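Copper-containing nitrite reductase (Thermus scotoductus, PDB 6HBE) probably reduces nitrite to nitric oxide with electrons from a cytochrome c donor, working as a three-domain, copper-containing homotrimer. Local coordinates at residues Phe44-Met49 against Phe111-Ala116; Ile251-Pro256 against Gly260-Val265; Thr350-Met353 against Phe358-Lys361. All coordinates share one frame; numbering follows the deposited sequence. Where two conformers were deposited one is given.

Contact 1: residues Phe44-Met49 against Phe111-Ala116. With CU (copper (II) ion), chain M; CU (copper (II) ion), chain N.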
loop_
_atom_site.group_PDB
_atom_site.type_symbol
_atom_site.label_atom_id
_atom_site.label_comp_id
_atom_site.label_asym_id
_atom_site.label_seq_id
_atom_site.Cartn_x
_atom_site.Cartn_y
_atom_site.Cartn_z
ATOM N N PHE C 44 -18.916 12.380 7.627
ATOM C CA PHE C 44 -20.305 12.169 7.255
ATOM C C PHE C 44 -20.750 10.797 7.761
ATOM O O PHE C 44 -19.926 9.872 7.846
ATOM C CB PHE C 44 -20.482 12.182 5.732
ATOM C CG PHE C 44 -20.099 13.486 5.051
ATOM C CD1 PHE C 44 -20.803 14.666 5.322
ATOM C CD2 PHE C 44 -19.081 13.525 4.080
ATOM C CE1 PHE C 44 -20.467 15.873 4.696
ATOM C CE2 PHE C 44 -18.742 14.730 3.446
ATOM C CZ PHE C 44 -19.432 15.902 3.758
ATOM N N SER C 45 -22.046 10.643 8.063
ATOM C CA SER C 45 -22.607 9.362 8.519
ATOM C C SER C 45 -23.979 9.048 7.922
ATOM O O SER C 45 -24.603 9.904 7.243
ATOM C CB SER C 45 -22.732 9.350 10.047
ATOM O OG SER C 45 -23.784 10.190 10.475
ATOM N N PHE C 46 -24.412 7.815 8.147
ATOM C CA PHE C 46 -25.824 7.459 8.171
ATOM C C PHE C 46 -26.228 7.291 9.646
ATOM O O PHE C 46 -25.616 6.507 10.391
ATOM C CB PHE C 46 -26.110 6.192 7.407
ATOM C CG PHE C 46 -25.878 6.317 5.922
ATOM C CD1 PHE C 46 -26.759 7.025 5.132
ATOM C CD2 PHE C 46 -24.738 5.777 5.333
ATOM C CE1 PHE C 46 -26.542 7.164 3.778
ATOM C CE2 PHE C 46 -24.516 5.901 3.978
ATOM C CZ PHE C 46 -25.419 6.600 3.197
ATOM N N ASN C 47 -27.231 8.064 10.066
ATOM C CA ASN C 47 -27.824 7.965 11.405
ATOM C C ASN C 47 -26.883 8.226 12.575
ATOM O O ASN C 47 -27.053 7.655 13.656
ATOM C CB ASN C 47 -28.499 6.615 11.588
ATOM C CG ASN C 47 -29.520 6.311 10.505
ATOM O OD1 ASN C 47 -29.226 6.314 9.288
ATOM N ND2 ASN C 47 -30.724 6.014 10.929
ATOM N N ASP C 48 -25.899 9.090 12.347
ATOM C CA ASP C 48 -24.987 9.569 13.366
ATOM C C ASP C 48 -24.033 8.496 13.983
ATOM O O ASP C 48 -23.598 8.639 15.129
ATOM C CB ASP C 48 -25.810 10.282 14.441
ATOM C CG ASP C 48 -25.074 11.448 15.100
ATOM O OD1 ASP C 48 -24.385 12.255 14.412
ATOM O OD2 ASP C 48 -25.247 11.583 16.335
ATOM N N MET C 49 -23.746 7.434 13.219
ATOM C CA MET C 49 -22.798 6.363 13.606
ATOM C C MET C 49 -21.923 5.998 12.397
ATOM O O MET C 49 -22.413 6.041 11.273
ATOM C CB MET C 49 -23.537 5.108 14.085
ATOM C CG MET C 49 -24.859 4.814 13.393
ATOM S SD MET C 49 -25.799 3.428 14.091
ATOM C CE MET C 49 -25.501 3.687 15.838
ATOM N N PHE C 111 -22.735 -7.853 2.576
ATOM C CA PHE C 111 -22.640 -6.798 1.565
ATOM C C PHE C 111 -22.369 -5.427 2.176
ATOM O O PHE C 111 -22.930 -5.069 3.217
ATOM C CB PHE C 111 -23.912 -6.745 0.728
ATOM C CG PHE C 111 -24.183 -8.021 -0.015
ATOM C CD1 PHE C 111 -23.525 -8.290 -1.222
ATOM C CD2 PHE C 111 -25.046 -8.964 0.504
ATOM C CE1 PHE C 111 -23.731 -9.482 -1.897
ATOM C CE2 PHE C 111 -25.265 -10.179 -0.161
ATOM C CZ PHE C 111 -24.612 -10.436 -1.360
ATOM N N MET C 112 -21.541 -4.636 1.500
ATOM C CA MET C 112 -21.342 -3.219 1.859
ATOM C C MET C 112 -22.503 -2.348 1.350
ATOM O O MET C 112 -23.074 -2.615 0.277
ATOM C CB MET C 112 -20.032 -2.701 1.235
ATOM C CG MET C 112 -19.504 -1.335 1.728
ATOM S SD MET C 112 -17.857 -1.041 1.014
ATOM C CE MET C 112 -17.506 0.650 1.469
ATOM N N TYR C 113 -22.810 -1.277 2.090
ATOM C CA TYR C 113 -23.557 -0.136 1.541
ATOM C C TYR C 113 -22.766 1.117 1.888
ATOM O O TYR C 113 -21.971 1.095 2.833
ATOM C CB TYR C 113 -25.045 -0.082 2.041
ATOM C CG TYR C 113 -25.249 0.322 3.494
ATOM C CD1 TYR C 113 -25.163 1.674 3.878
ATOM C CD2 TYR C 113 -25.546 -0.621 4.481
ATOM C CE1 TYR C 113 -25.359 2.060 5.185
ATOM C CE2 TYR C 113 -25.734 -0.227 5.810
ATOM C CZ TYR C 113 -25.631 1.114 6.149
ATOM O OH TYR C 113 -25.771 1.572 7.443
ATOM N N HIS C 114 -22.952 2.190 1.118
ATOM C CA HIS C 114 -22.175 3.417 1.298
ATOM C C HIS C 114 -22.818 4.578 0.545
ATOM O O HIS C 114 -23.700 4.375 -0.286
ATOM C CB HIS C 114 -20.692 3.222 0.822
ATOM C CG HIS C 114 -20.546 2.806 -0.616
ATOM N ND1 HIS C 114 -20.502 3.720 -1.649
ATOM C CD2 HIS C 114 -20.425 1.588 -1.193
ATOM C CE1 HIS C 114 -20.398 3.089 -2.803
ATOM N NE2 HIS C 114 -20.298 1.796 -2.560
ATOM N N CYS C 115 -22.377 5.789 0.822
ATOM C CA CYS C 115 -22.935 6.952 0.156
ATOM C C CYS C 115 -22.534 6.939 -1.326
ATOM O O CYS C 115 -21.419 6.527 -1.660
ATOM C CB CYS C 115 -22.444 8.268 0.790
ATOM S SG CYS C 115 -23.370 9.751 0.213
ATOM N N ALA C 116 -23.438 7.408 -2.194
ATOM C CA ALA C 116 -23.162 7.549 -3.621
ATOM C C ALA C 116 -23.900 8.781 -4.193
ATOM O O ALA C 116 -24.912 8.641 -4.882
ATOM C CB ALA C 116 -23.570 6.268 -4.338
HETATM CU CU CU M . -19.876 0.247 -3.768
HETATM CU CU CU N . -22.573 11.480 1.195
HETATM O O HOH W 1 -21.018 0.709 -5.277
#

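Contact 2: residues Ile251-Pro256 against Gly260-Val265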
loop_
_atom_site.group_PDB
_atom_site.type_symbol
_atom_site.label_atom_id
_atom_site.label_comp_id
_atom_site.label_asym_id
_atom_site.label_seq_id
_atom_site.Cartn_x
_atom_site.Cartn_y
_atom_site.Cartn_z
ATOM N N ILE C 251 -17.396 -16.795 8.677
ATOM C CA ILE C 251 -16.438 -17.735 9.268
ATOM C C ILE C 251 -17.170 -18.522 10.394
ATOM O O ILE C 251 -17.849 -17.922 11.221
ATOM C CB ILE C 251 -15.242 -16.943 9.840
ATOM C CG1 ILE C 251 -14.449 -16.267 8.695
ATOM C CG2 ILE C 251 -14.330 -17.811 10.702
ATOM C CD1 ILE C 251 -13.613 -15.084 9.182
ATOM N N GLU C 252 -17.029 -19.849 10.390
ATOM C CA GLU C 252 -17.500 -20.727 11.471
ATOM C C GLU C 252 -16.287 -21.329 12.205
ATOM O O GLU C 252 -15.391 -21.874 11.560
ATOM C CB GLU C 252 -18.361 -21.849 10.866
ATOM C CG GLU C 252 -19.639 -21.373 10.209
ATOM C CD GLU C 252 -20.476 -22.537 9.665
ATOM O OE1 GLU C 252 -19.981 -23.309 8.839
ATOM O OE2 GLU C 252 -21.639 -22.678 10.080
ATOM N N TRP C 253 -16.255 -21.210 13.534
ATOM C CA TRP C 253 -15.158 -21.681 14.353
ATOM C C TRP C 253 -15.707 -22.025 15.745
ATOM O O TRP C 253 -16.516 -21.278 16.296
ATOM C CB TRP C 253 -14.059 -20.567 14.456
ATOM C CG TRP C 253 -12.877 -20.837 15.395
ATOM C CD1 TRP C 253 -11.925 -21.814 15.273
ATOM C CD2 TRP C 253 -12.496 -20.059 16.541
ATOM N NE1 TRP C 253 -11.020 -21.731 16.307
ATOM C CE2 TRP C 253 -11.354 -20.668 17.101
ATOM C CE3 TRP C 253 -13.066 -18.966 17.199
ATOM C CZ2 TRP C 253 -10.722 -20.167 18.245
ATOM C CZ3 TRP C 253 -12.435 -18.470 18.335
ATOM C CH2 TRP C 253 -11.287 -19.083 18.853
ATOM N N ARG C 254 -15.257 -23.144 16.303
ATOM C CA ARG C 254 -15.503 -23.471 17.717
ATOM C C ARG C 254 -14.374 -23.001 18.596
ATOM O O ARG C 254 -13.208 -23.221 18.278
ATOM C CB ARG C 254 -15.718 -24.967 17.904
ATOM C CG ARG C 254 -17.085 -25.381 17.378
ATOM C CD ARG C 254 -17.229 -26.866 17.202
ATOM N NE ARG C 254 -16.411 -27.383 16.109
ATOM C CZ ARG C 254 -16.604 -28.558 15.511
ATOM N NH1 ARG C 254 -17.596 -29.363 15.882
ATOM N NH2 ARG C 254 -15.792 -28.942 14.534
ATOM N N VAL C 255 -14.721 -22.371 19.709
ATOM C CA VAL C 255 -13.739 -21.937 20.692
ATOM C C VAL C 255 -13.154 -23.251 21.280
ATOM O O VAL C 255 -13.939 -24.111 21.741
ATOM C CB VAL C 255 -14.352 -21.070 21.811
ATOM C CG1 VAL C 255 -13.283 -20.623 22.791
ATOM C CG2 VAL C 255 -15.049 -19.816 21.278
ATOM N N PRO C 256 -11.816 -23.429 21.233
ATOM C CA PRO C 256 -11.173 -24.594 21.845
ATOM C C PRO C 256 -11.520 -24.758 23.337
ATOM O O PRO C 256 -11.944 -23.809 23.995
ATOM C CB PRO C 256 -9.666 -24.309 21.663
ATOM C CG PRO C 256 -9.599 -23.443 20.429
ATOM C CD PRO C 256 -10.826 -22.589 20.520
ATOM N N GLY C 260 -9.257 -18.482 28.501
ATOM C CA GLY C 260 -8.290 -17.431 28.271
ATOM C C GLY C 260 -8.656 -16.549 27.078
ATOM O O GLY C 260 -9.708 -16.711 26.458
ATOM N N ASP C 261 -7.773 -15.610 26.772
ATOM C CA ASP C 261 -8.028 -14.631 25.704
ATOM C C ASP C 261 -7.638 -15.194 24.318
ATOM O O ASP C 261 -6.551 -15.737 24.161
ATOM C CB ASP C 261 -7.244 -13.342 25.976
ATOM C CG ASP C 261 -7.831 -12.504 27.089
ATOM O OD1 ASP C 261 -8.915 -12.858 27.641
ATOM O OD2 ASP C 261 -7.198 -11.464 27.429
ATOM N N TYR C 262 -8.544 -15.062 23.344
ATOM C CA TYR C 262 -8.308 -15.417 21.970
ATOM C C TYR C 262 -8.435 -14.110 21.180
ATOM O O TYR C 262 -9.538 -13.573 21.043
ATOM C CB TYR C 262 -9.347 -16.450 21.491
ATOM C CG TYR C 262 -9.226 -17.840 22.138
ATOM C CD1 TYR C 262 -9.845 -18.124 23.358
ATOM C CD2 TYR C 262 -8.517 -18.852 21.521
ATOM C CE1 TYR C 262 -9.735 -19.391 23.957
ATOM C CE2 TYR C 262 -8.371 -20.127 22.103
ATOM C CZ TYR C 262 -9.003 -20.394 23.320
ATOM O OH TYR C 262 -8.899 -21.648 23.904
ATOM N N THR C 263 -7.298 -13.579 20.733
ATOM C CA THR C 263 -7.231 -12.209 20.210
ATOM C C THR C 263 -7.632 -12.183 18.720
ATOM O O THR C 263 -7.062 -12.914 17.916
ATOM C CB THR C 263 -5.825 -11.628 20.460
ATOM O OG1 THR C 263 -5.638 -11.452 21.867
ATOM C CG2 THR C 263 -5.631 -10.293 19.786
ATOM N N LEU C 264 -8.554 -11.296 18.370
ATOM C CA LEU C 264 -8.973 -11.055 16.978
ATOM C C LEU C 264 -8.123 -9.915 16.411
ATOM O O LEU C 264 -8.023 -8.825 17.020
ATOM C CB LEU C 264 -10.449 -10.650 16.952
ATOM C CG LEU C 264 -11.075 -10.339 15.599
ATOM C CD1 LEU C 264 -11.247 -11.648 14.821
ATOM C CD2 LEU C 264 -12.413 -9.602 15.747
ATOM N N VAL C 265 -7.528 -10.134 15.243
ATOM C CA VAL C 265 -6.550 -9.170 14.716
ATOM C C VAL C 265 -6.443 -9.331 13.195
ATOM O O VAL C 265 -6.741 -10.432 12.624
ATOM C CB VAL C 265 -5.178 -9.340 15.445
ATOM C CG1 VAL C 265 -4.502 -10.644 15.069
ATOM C CG2 VAL C 265 -4.233 -8.145 15.225
#

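Contact 3: residues Thr350-Met353 against Phe358-Lys361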
loop_
_atom_site.group_PDB
_atom_site.type_symbol
_atom_site.label_atom_id
_atom_site.label_comp_id
_atom_site.label_asym_id
_atom_site.label_seq_id
_atom_site.Cartn_x
_atom_site.Cartn_y
_atom_site.Cartn_z
ATOM N N THR C 350 3.176 25.970 -3.340
ATOM C CA THR C 350 2.024 25.194 -3.819
ATOM C C THR C 350 0.957 24.931 -2.732
ATOM O O THR C 350 1.276 24.484 -1.622
ATOM C CB THR C 350 2.496 23.852 -4.412
ATOM O OG1 THR C 350 3.394 24.097 -5.503
ATOM C CG2 THR C 350 1.341 23.048 -4.959
ATOM N N VAL C 351 -0.308 25.180 -3.066
ATOM C CA VAL C 351 -1.421 24.633 -2.300
ATOM C C VAL C 351 -2.205 23.695 -3.202
ATOM O O VAL C 351 -2.727 24.120 -4.232
ATOM C CB VAL C 351 -2.338 25.725 -1.708
ATOM C CG1 VAL C 351 -3.533 25.104 -0.971
ATOM C CG2 VAL C 351 -1.535 26.594 -0.751
ATOM N N GLN C 352 -2.263 22.413 -2.818
ATOM C CA GLN C 352 -3.024 21.420 -3.590
ATOM C C GLN C 352 -4.465 21.344 -3.138
ATOM O O GLN C 352 -4.739 21.342 -1.940
ATOM C CB GLN C 352 -2.404 20.022 -3.424
ATOM C CG GLN C 352 -0.977 19.894 -3.883
ATOM C CD GLN C 352 -0.456 18.458 -3.785
ATOM O OE1 GLN C 352 -0.872 17.700 -2.916
ATOM N NE2 GLN C 352 0.440 18.092 -4.674
ATOM N N MET C 353 -5.383 21.244 -4.098
ATOM C CA MET C 353 -6.726 20.730 -3.849
ATOM C C MET C 353 -6.643 19.223 -4.143
ATOM O O MET C 353 -6.271 18.843 -5.235
ATOM C CB MET C 353 -7.760 21.382 -4.769
ATOM C CG MET C 353 -7.879 22.898 -4.602
ATOM S SD MET C 353 -7.889 23.723 -6.209
ATOM C CE MET C 353 -8.633 25.309 -5.744
ATOM N N PHE C 358 -7.661 20.917 1.185
ATOM C CA PHE C 358 -6.549 21.777 0.819
ATOM C C PHE C 358 -5.294 21.316 1.563
ATOM O O PHE C 358 -5.346 21.115 2.763
ATOM C CB PHE C 358 -6.820 23.266 1.142
ATOM C CG PHE C 358 -8.001 23.850 0.411
ATOM C CD1 PHE C 358 -7.906 24.197 -0.924
ATOM C CD2 PHE C 358 -9.233 24.040 1.068
ATOM C CE1 PHE C 358 -8.998 24.738 -1.600
ATOM C CE2 PHE C 358 -10.318 24.581 0.406
ATOM C CZ PHE C 358 -10.206 24.923 -0.934
ATOM N N TYR C 359 -4.167 21.191 0.845
ATOM C CA TYR C 359 -2.891 20.707 1.414
ATOM C C TYR C 359 -1.722 21.601 1.034
ATOM O O TYR C 359 -1.403 21.712 -0.137
ATOM C CB TYR C 359 -2.603 19.259 0.949
ATOM C CG TYR C 359 -1.388 18.654 1.601
ATOM C CD1 TYR C 359 -1.430 18.235 2.928
ATOM C CD2 TYR C 359 -0.197 18.537 0.915
ATOM C CE1 TYR C 359 -0.302 17.698 3.548
ATOM C CE2 TYR C 359 0.937 18.001 1.527
ATOM C CZ TYR C 359 0.863 17.570 2.836
ATOM O OH TYR C 359 1.983 17.032 3.433
ATOM N N PRO C 360 -1.049 22.231 1.992
ATOM C CA PRO C 360 -1.285 22.134 3.441
ATOM C C PRO C 360 -2.565 22.863 3.903
ATOM O O PRO C 360 -3.045 23.773 3.201
ATOM C CB PRO C 360 -0.025 22.801 4.023
ATOM C CG PRO C 360 0.383 23.788 2.980
ATOM C CD PRO C 360 -0.026 23.225 1.645
ATOM N N LYS C 361 -3.150 22.415 5.021
ATOM C CA LYS C 361 -4.354 23.035 5.584
ATOM C C LYS C 361 -4.146 24.510 6.026
ATOM O O LYS C 361 -5.038 25.353 5.836
ATOM C CB LYS C 361 -4.892 22.228 6.777
ATOM C CG LYS C 361 -5.461 20.850 6.412
ATOM C CD LYS C 361 -5.799 20.022 7.651
ATOM C CE LYS C 361 -6.348 18.613 7.332
ATOM N NZ LYS C 361 -7.514 18.626 6.401
HETATM O O HOH W 2 1.043 21.497 -1.307
#

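Contact 1: residues Phe44-Met49 against Phe111-Ala116
Tyr113 turns the edge of its ring toward the face of Phe46 in an offset edge-to-face pair, the centroids 5.8 Å apart and the planes at 65°. Phe46 CD2 lies in the plane of the Tyr113 ring, 3.8 Å from its CE1, while the Phe46 ring has a different neighbour at its own edge: the backbone between His114 and Cys115, with Cys115 N in plane and 3.8 Å from Phe46 CE2. The contact spans a cupredoxin beta sandwich, since Phe46 ends strand 39-46 of one sheet and Tyr113 belongs to strand 109-114 of the facing sheet. Phe46 also opens a type I' turn that runs to Met49. Tyr113 holds its far end by a hydrogen bond from OH to Pro53 O.

The backbone flanking Phe46 carries the adjacent His-Cys pair that links the two copper centres of nitrite reductases. Cys115 places SG anti to its main-chain nitrogen (chi1 -168°), and SG binds the type 1 copper at 2.1 Å; His75, His125 and Gln130 complete that site. Phe46 CZ rests 4.2 Å from Cys115 CB, so the ring lies against the beta carbon of the ligand, to one side of its CB-SG bond. His114 sets off away from Phe46, and its NE2 holds the type 2 copper at 2.0 Å together with His80, a water and His267 of the second subunit. The rotation of this imidazole is fixed at both nitrogens: ND1 donates to Cys115 O at 3.0 Å, the oxygen near the imidazole plane, ND1 above the plane of the carbonyl.

Contact 2: residues Ile251-Pro256 against Gly260-Val265
Val255 and Tyr262 bring the two backbones closest, yet their CA atoms stay 8.6 Å apart, because strands 248-254 and 260-266 lie in the two facing sheets of a cupredoxin-type sandwich and are joined as a beta-arch rather than a hairpin. The Tyr262 ring is the shared partner of Trp253, Val255 and Pro256 beneath the arch. Trp253 comes at it edge-on, crossing at about a right angle: CH2 stands 3.9 Å from Tyr262 CD2, and the six-membered ring of the indole makes an offset edge-to-face pair with the phenol, planes at 68°. That reach follows from a CG set anti to the backbone N of Trp253 (chi1 174°), while NE1, on the five-membered ring, bonds to Asn83 OD1 of the third subunit. Val255 adds CG1, 3.9 Å from Tyr262 CE1. Pro256 and Tyr262 come from opposite directions, with Pro256 CD 3.8 Å from Tyr262 CE2. Tyr262 OH bonds to Val258 O in the connection between the strands. A leucine in place of Tyr262 would probably leave the indole edge without an aromatic face and Val258 O without its hydroxyl partner. Beside that hydroxyl, Pro256 CB lies 3.6 Å from Tyr262 OH.

Contact 3: residues Thr350-Met353 against Phe358-Lys361
Met353 and Phe358 lie side by side on one face of a two-stranded antiparallel hairpin, while Gln352 and Tyr359 do the same on the other. Met353 with Phe358 is the non-hydrogen-bonded pair: both side chains point the same way, and Met353 CG comes to the ring obliquely, 3.7 Å from Phe358 CE1. The methionine chain then bends at chi2 (134°), which keeps its CE also near Phe358 CE1. Val351 extends this apolar row, with CG1 close to Phe358 CB.

Gln352 and Tyr359 are the hydrogen-bonded pair. Gln352 N donates to Tyr359 O at 2.9 Å, and Tyr359 N returns a bond to Gln352 O at 2.8 Å that lies in the carbonyl plane. The same Gln352 O also receives a CA-H...O contact from Phe358 CA at 3.3 Å. The side chains of Gln352 and Tyr359 lie side by side, the amide inclined at 49° to the phenol ring, with Gln352 OE1 4.0 Å from Tyr359 CD2; that oxygen is hydrogen-bonded to Arg168, in helix 167-172.

Beyond Tyr359 the regular pairing stops at Pro360, which follows a cis peptide bond and brings its CD 3.7 Å from Thr350 O. A water takes over, donating to both Thr350 O and Tyr359 O, so Tyr359 O accepts two bonds, one from the backbone and one from the water.

The hairpin belongs to the plastocyanin/azurin-like C-terminal domain. Strand 358-359 is the outermost strand of its sheet, and strand 349-353 pairs on its other side with strand 370-375. Met353 reaches His390 and Phe358 reaches Met434, both copper ligands, while the Phe358 ring meets Tyr426 of strand 422-427 edge-to-face.

Overall arrangement
Along the chain the three contacts follow one another, and each belongs to a different cupredoxin-type unit, in keeping with a three-domain nitrite reductase. Contact 1 lies about 29 Å from contact 2 and 27 Å from contact 3, centre to centre. Contacts 2 and 3 are 45 Å apart, on opposite sides of the chain's centre, and none of the three touches another. Contacts 1 and 2 each join facing sheets, whereas contact 3 pairs neighbouring strands within one sheet. Contact 1 meets the second subunit at a shared copper and contact 2 meets the third subunit, both within the trimer; contact 3 touches no other chain and borders a separate copper site in the additional domain.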